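Local coordinates for putative glycosyltransferase (Mannosyltransferase) involved in glycosylating the PBCV-1 major capsid protein (Paramecium bursaria Chlorella virus 1, PDB 2P6W), which probably transfers sugar from a nucleotide-sugar donor during glycosylation of the viral major capsid protein, this chain being its manganese-binding N-terminal domain, at residues P87-K90 and N91-I94; Y21-K24 and T25-V29. All coordinates share one frame; numbering follows the deposited sequence.

Interaction 1: residues P87-K90 and N91-I94; sequences PKNK and NKPI
Asn89 and Lys92 close a type I beta turn, with Lys90 and Asn91 at its corners. The turn lies in the surface loop between strands 83-85 and 107-110, just after a short 3-10 segment at Pro87 and Lys88. One direct backbone hydrogen bond joins its ends, from Lys92 N to Asn89 O at 3.0 Å. The N-H points fairly straight at the oxygen (155°), but the donor stands above the carbonyl plane. A water spans the same bend, donating to Lys88 O and accepting from Asn91 N. It thus satisfies an amide that the turn itself does not use.

Among the side chains, Lys92 runs out extended past the Asn89 amide group and crosses it at a slant. Lys90 and Asn91 lie alongside each other, pointing the same way. In Lys90, CG sits between the backbone N and the carbonyl carbon (chi1 75°), and the straight chain beyond it carries NZ to a salt bridge with Glu31. Lys90 O is hydrogen-bonded to His36 NE2, so the turn is held against helix 20-36.

Two like charges also approach. Lys88 NZ, which has a weak, long ion pair with Asp190, comes to 4.2 Å from Lys92 NZ.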
loop_
_atom_site.group_PDB
_atom_site.type_symbol
_atom_site.label_atom_id
_atom_site.label_comp_id
_atom_site.label_asym_id
_atom_site.label_seq_id
_atom_site.Cartn_x
_atom_site.Cartn_y
_atom_site.Cartn_z
ATOM N N PRO A 87 -1.476 13.011 10.773
ATOM C CA PRO A 87 -1.326 14.479 10.692
ATOM C C PRO A 87 -0.090 15.017 11.418
ATOM O O PRO A 87 0.520 15.991 10.947
ATOM C CB PRO A 87 -2.614 15.006 11.334
ATOM C CG PRO A 87 -3.608 13.918 11.130
ATOM C CD PRO A 87 -2.826 12.625 11.225
ATOM N N LYS A 88 0.287 14.388 12.531
ATOM C CA LYS A 88 1.434 14.854 13.327
ATOM C C LYS A 88 2.730 14.803 12.512
ATOM O O LYS A 88 3.667 15.585 12.761
ATOM C CB LYS A 88 1.590 14.040 14.627
ATOM C CG LYS A 88 2.830 14.429 15.452
ATOM C CD LYS A 88 3.196 13.371 16.487
ATOM C CE LYS A 88 4.553 13.656 17.139
ATOM N NZ LYS A 88 5.682 13.684 16.155
ATOM N N ASN A 89 2.766 13.908 11.524
ATOM C CA ASN A 89 3.965 13.680 10.726
ATOM C C ASN A 89 3.870 14.034 9.239
ATOM O O ASN A 89 4.774 13.728 8.460
ATOM C CB ASN A 89 4.463 12.246 10.908
ATOM C CG ASN A 89 5.250 12.078 12.178
ATOM O OD1 ASN A 89 5.181 11.046 12.842
ATOM N ND2 ASN A 89 5.974 13.124 12.555
ATOM N N LYS A 90 2.794 14.711 8.854
ATOM C CA LYS A 90 2.550 15.014 7.446
ATOM C C LYS A 90 3.617 15.914 6.808
ATOM O O LYS A 90 3.790 15.895 5.588
ATOM C CB LYS A 90 1.146 15.613 7.257
ATOM C CG LYS A 90 1.055 17.056 7.722
ATOM C CD LYS A 90 -0.299 17.687 7.362
ATOM C CE LYS A 90 -0.226 19.188 7.594
ATOM N NZ LYS A 90 -1.566 19.825 7.492
ATOM N N ASN A 91 4.343 16.686 7.621
ATOM C CA ASN A 91 5.401 17.539 7.078
ATOM C C ASN A 91 6.753 16.834 6.937
ATOM O O ASN A 91 7.762 17.463 6.597
ATOM C CB ASN A 91 5.534 18.848 7.878
ATOM C CG ASN A 91 4.283 19.699 7.809
ATOM O OD1 ASN A 91 3.721 20.081 8.838
ATOM N ND2 ASN A 91 3.833 19.993 6.590
ATOM N N LYS A 92 6.771 15.522 7.165
ATOM C CA LYS A 92 8.014 14.765 7.055
ATOM C C LYS A 92 7.992 13.866 5.826
ATOM O O LYS A 92 7.015 13.130 5.623
ATOM C CB LYS A 92 8.247 13.926 8.306
ATOM C CG LYS A 92 8.464 14.746 9.577
ATOM C CD LYS A 92 8.528 13.835 10.774
ATOM C CE LYS A 92 8.790 14.599 12.072
ATOM N NZ LYS A 92 8.722 13.671 13.251
ATOM N N PRO A 93 9.066 13.909 5.008
ATOM C CA PRO A 93 9.070 13.143 3.762
ATOM C C PRO A 93 9.274 11.663 4.023
ATOM O O PRO A 93 9.786 11.277 5.078
ATOM C CB PRO A 93 10.262 13.708 3.001
ATOM C CG PRO A 93 11.225 14.119 4.090
ATOM C CD PRO A 93 10.334 14.643 5.203
ATOM N N ILE A 94 8.896 10.849 3.043
ATOM C CA ILE A 94 8.966 9.401 3.170
ATOM C C ILE A 94 10.393 8.954 3.460
ATOM O O ILE A 94 10.622 7.998 4.201
ATOM C CB ILE A 94 8.460 8.734 1.873
ATOM C CG1 ILE A 94 6.926 8.826 1.785
ATOM C CG2 ILE A 94 8.962 7.286 1.780
ATOM C CD1 ILE A 94 6.369 8.506 0.386
HETATM O O HOH W 1 5.017 16.918 10.358
#

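Interaction 2: residues Y21-K24 and T25-V29; sequences YARK and TKELV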
loop_
_atom_site.group_PDB
_atom_site.type_symbol
_atom_site.label_atom_id
_atom_site.label_comp_id
_atom_site.label_asym_id
_atom_site.label_seq_id
_atom_site.Cartn_x
_atom_site.Cartn_y
_atom_site.Cartn_z
ATOM N N TYR A 21 -14.915 7.030 5.133
ATOM C CA TYR A 21 -13.524 6.921 5.599
ATOM C C TYR A 21 -12.534 6.980 4.444
ATOM O O TYR A 21 -11.454 7.557 4.584
ATOM C CB TYR A 21 -13.282 5.674 6.439
ATOM C CG TYR A 21 -13.133 4.389 5.671
ATOM C CD1 TYR A 21 -11.907 4.031 5.064
ATOM C CD2 TYR A 21 -14.199 3.497 5.579
ATOM C CE1 TYR A 21 -11.766 2.841 4.348
ATOM C CE2 TYR A 21 -14.066 2.298 4.888
ATOM C CZ TYR A 21 -12.849 1.968 4.281
ATOM O OH TYR A 21 -12.743 0.763 3.611
ATOM N N ALA A 22 -12.913 6.412 3.301
ATOM C CA ALA A 22 -12.005 6.369 2.156
ATOM C C ALA A 22 -11.904 7.730 1.478
ATOM O O ALA A 22 -10.866 8.063 0.918
ATOM C CB ALA A 22 -12.446 5.297 1.172
ATOM N N ARG A 23 -12.976 8.525 1.536
ATOM C CA ARG A 23 -12.878 9.919 1.080
ATOM C C ARG A 23 -11.829 10.626 1.926
ATOM O O ARG A 23 -10.995 11.365 1.401
ATOM C CB ARG A 23 -14.233 10.642 1.174
ATOM C CG ARG A 23 -14.241 11.999 0.464
ATOM C CD ARG A 23 -15.638 12.638 0.394
ATOM N NE ARG A 23 -16.362 12.668 1.669
ATOM C CZ ARG A 23 -16.087 13.487 2.684
ATOM N NH1 ARG A 23 -15.080 14.354 2.607
ATOM N NH2 ARG A 23 -16.817 13.430 3.792
ATOM N N LYS A 24 -11.873 10.390 3.234
ATOM C CA LYS A 24 -10.994 11.098 4.161
ATOM C C LYS A 24 -9.541 10.667 4.024
ATOM O O LYS A 24 -8.639 11.511 4.002
ATOM C CB LYS A 24 -11.493 10.946 5.597
ATOM C CG LYS A 24 -12.803 11.686 5.834
ATOM C CD LYS A 24 -13.230 11.537 7.262
ATOM C CE LYS A 24 -14.351 12.486 7.619
ATOM N NZ LYS A 24 -14.485 12.453 9.087
ATOM N N THR A 25 -9.289 9.363 3.934
ATOM C CA THR A 25 -7.918 8.910 3.733
ATOM C C THR A 25 -7.371 9.429 2.400
ATOM O O THR A 25 -6.233 9.882 2.346
ATOM C CB THR A 25 -7.786 7.387 3.786
ATOM O OG1 THR A 25 -8.558 6.820 2.728
ATOM C CG2 THR A 25 -8.282 6.850 5.127
ATOM N N LYS A 26 -8.180 9.366 1.339
ATOM C CA LYS A 26 -7.773 9.944 0.057
ATOM C C LYS A 26 -7.324 11.408 0.228
ATOM O O LYS A 26 -6.259 11.801 -0.256
ATOM C CB LYS A 26 -8.919 9.882 -0.947
ATOM C CG LYS A 26 -8.537 10.469 -2.301
ATOM C CD LYS A 26 -9.758 10.847 -3.109
ATOM C CE LYS A 26 -9.356 11.462 -4.446
ATOM N NZ LYS A 26 -10.538 11.838 -5.302
ATOM N N GLU A 27 -8.155 12.207 0.899
ATOM C CA GLU A 27 -7.833 13.623 1.133
ATOM C C GLU A 27 -6.489 13.811 1.814
ATOM O O GLU A 27 -5.690 14.665 1.410
ATOM C CB GLU A 27 -8.932 14.294 1.957
ATOM C CG GLU A 27 -10.158 14.612 1.099
ATOM C CD GLU A 27 -11.388 14.975 1.909
ATOM O OE1 GLU A 27 -11.282 15.092 3.154
ATOM O OE2 GLU A 27 -12.467 15.134 1.287
ATOM N N LEU A 28 -6.236 13.013 2.851
ATOM C CA LEU A 28 -4.984 13.129 3.612
ATOM C C LEU A 28 -3.766 12.690 2.787
ATOM O O LEU A 28 -2.709 13.318 2.830
ATOM C CB LEU A 28 -5.077 12.338 4.922
ATOM C CG LEU A 28 -6.143 12.831 5.898
ATOM C CD1 LEU A 28 -6.049 11.997 7.183
ATOM C CD2 LEU A 28 -5.926 14.305 6.186
ATOM N N VAL A 29 -3.918 11.626 2.013
ATOM C CA VAL A 29 -2.830 11.204 1.124
ATOM C C VAL A 29 -2.559 12.245 0.034
ATOM O O VAL A 29 -1.393 12.592 -0.226
ATOM C CB VAL A 29 -3.052 9.789 0.567
ATOM C CG1 VAL A 29 -1.892 9.361 -0.355
ATOM C CG2 VAL A 29 -3.179 8.786 1.708
#
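Residues Tyr21-Lys24 and Thr25-Val29 form consecutive turns of one alpha helix, joined by i to i+4 backbone hydrogen bonds. Thr25 N bonds to Tyr21 O at 2.9 Å, and Lys26 N to Ala22 O at 3.0 Å. Glu27 N and Leu28 N continue the pattern to Arg23 O and Lys24 O.

One salt bridge links the side chains. Arg23 and Glu27, four residues apart, lie side by side on the exposed face. Arg23 NH1 donates to Glu27 OE2 at 3.0 Å. The oxygen lies at the guanidinium edge, near its plane, and is met on its syn side by a donor standing somewhat out of the carboxylate plane. The bond is bent (135°), and the two flat groups are turned 55° apart. Arg23 reaches it through a bend at chi3 (49°), while the Glu27 chain is extended.

Thr25 turns inward. Its OG1 lies between the backbone N and the carbonyl carbon, 3.2 Å from Ala22 O, and is hydrogen-bonded to Ser81 O, in the DxD segment. Thr25 CG2 packs 3.3 Å from Tyr21 O. The buried Tyr21 ring touches Asp82, a manganese ligand, and its OH has a weak hydrogen bond with Arg204 of the UDP site.

Helix 20-36 is the crossover of the beta-alpha-beta unit between strands 8-13 and 39-43. Lys26 and Val29 pack on strand 39-43, Thr25 and Leu28 on Tyr84 of strand 83-85, and Lys24 and Leu28 on helix 201-210.

Overall arrangement
Interaction 2 comes first along the chain, on helix 20-36, and interaction 1 follows in the loop after strand 83-85. Their centres are about 15 Å apart, and their nearest atoms, about 5 Å apart, do not touch. Helix 20-36 connects them. Its early turns carry interaction 2 beside the manganese and nucleotide site, while Glu31, Tyr32 and His36 further along hold the turn of interaction 1. Strand 83-85 begins just after the DxD motif of Asp80 and Asp82, so the chain passes from the metal site to the outer loop. The family belongs to the GT-A clan, and both contacts involve helix 20-36. Interaction 1 itself lies away from the annotated sites.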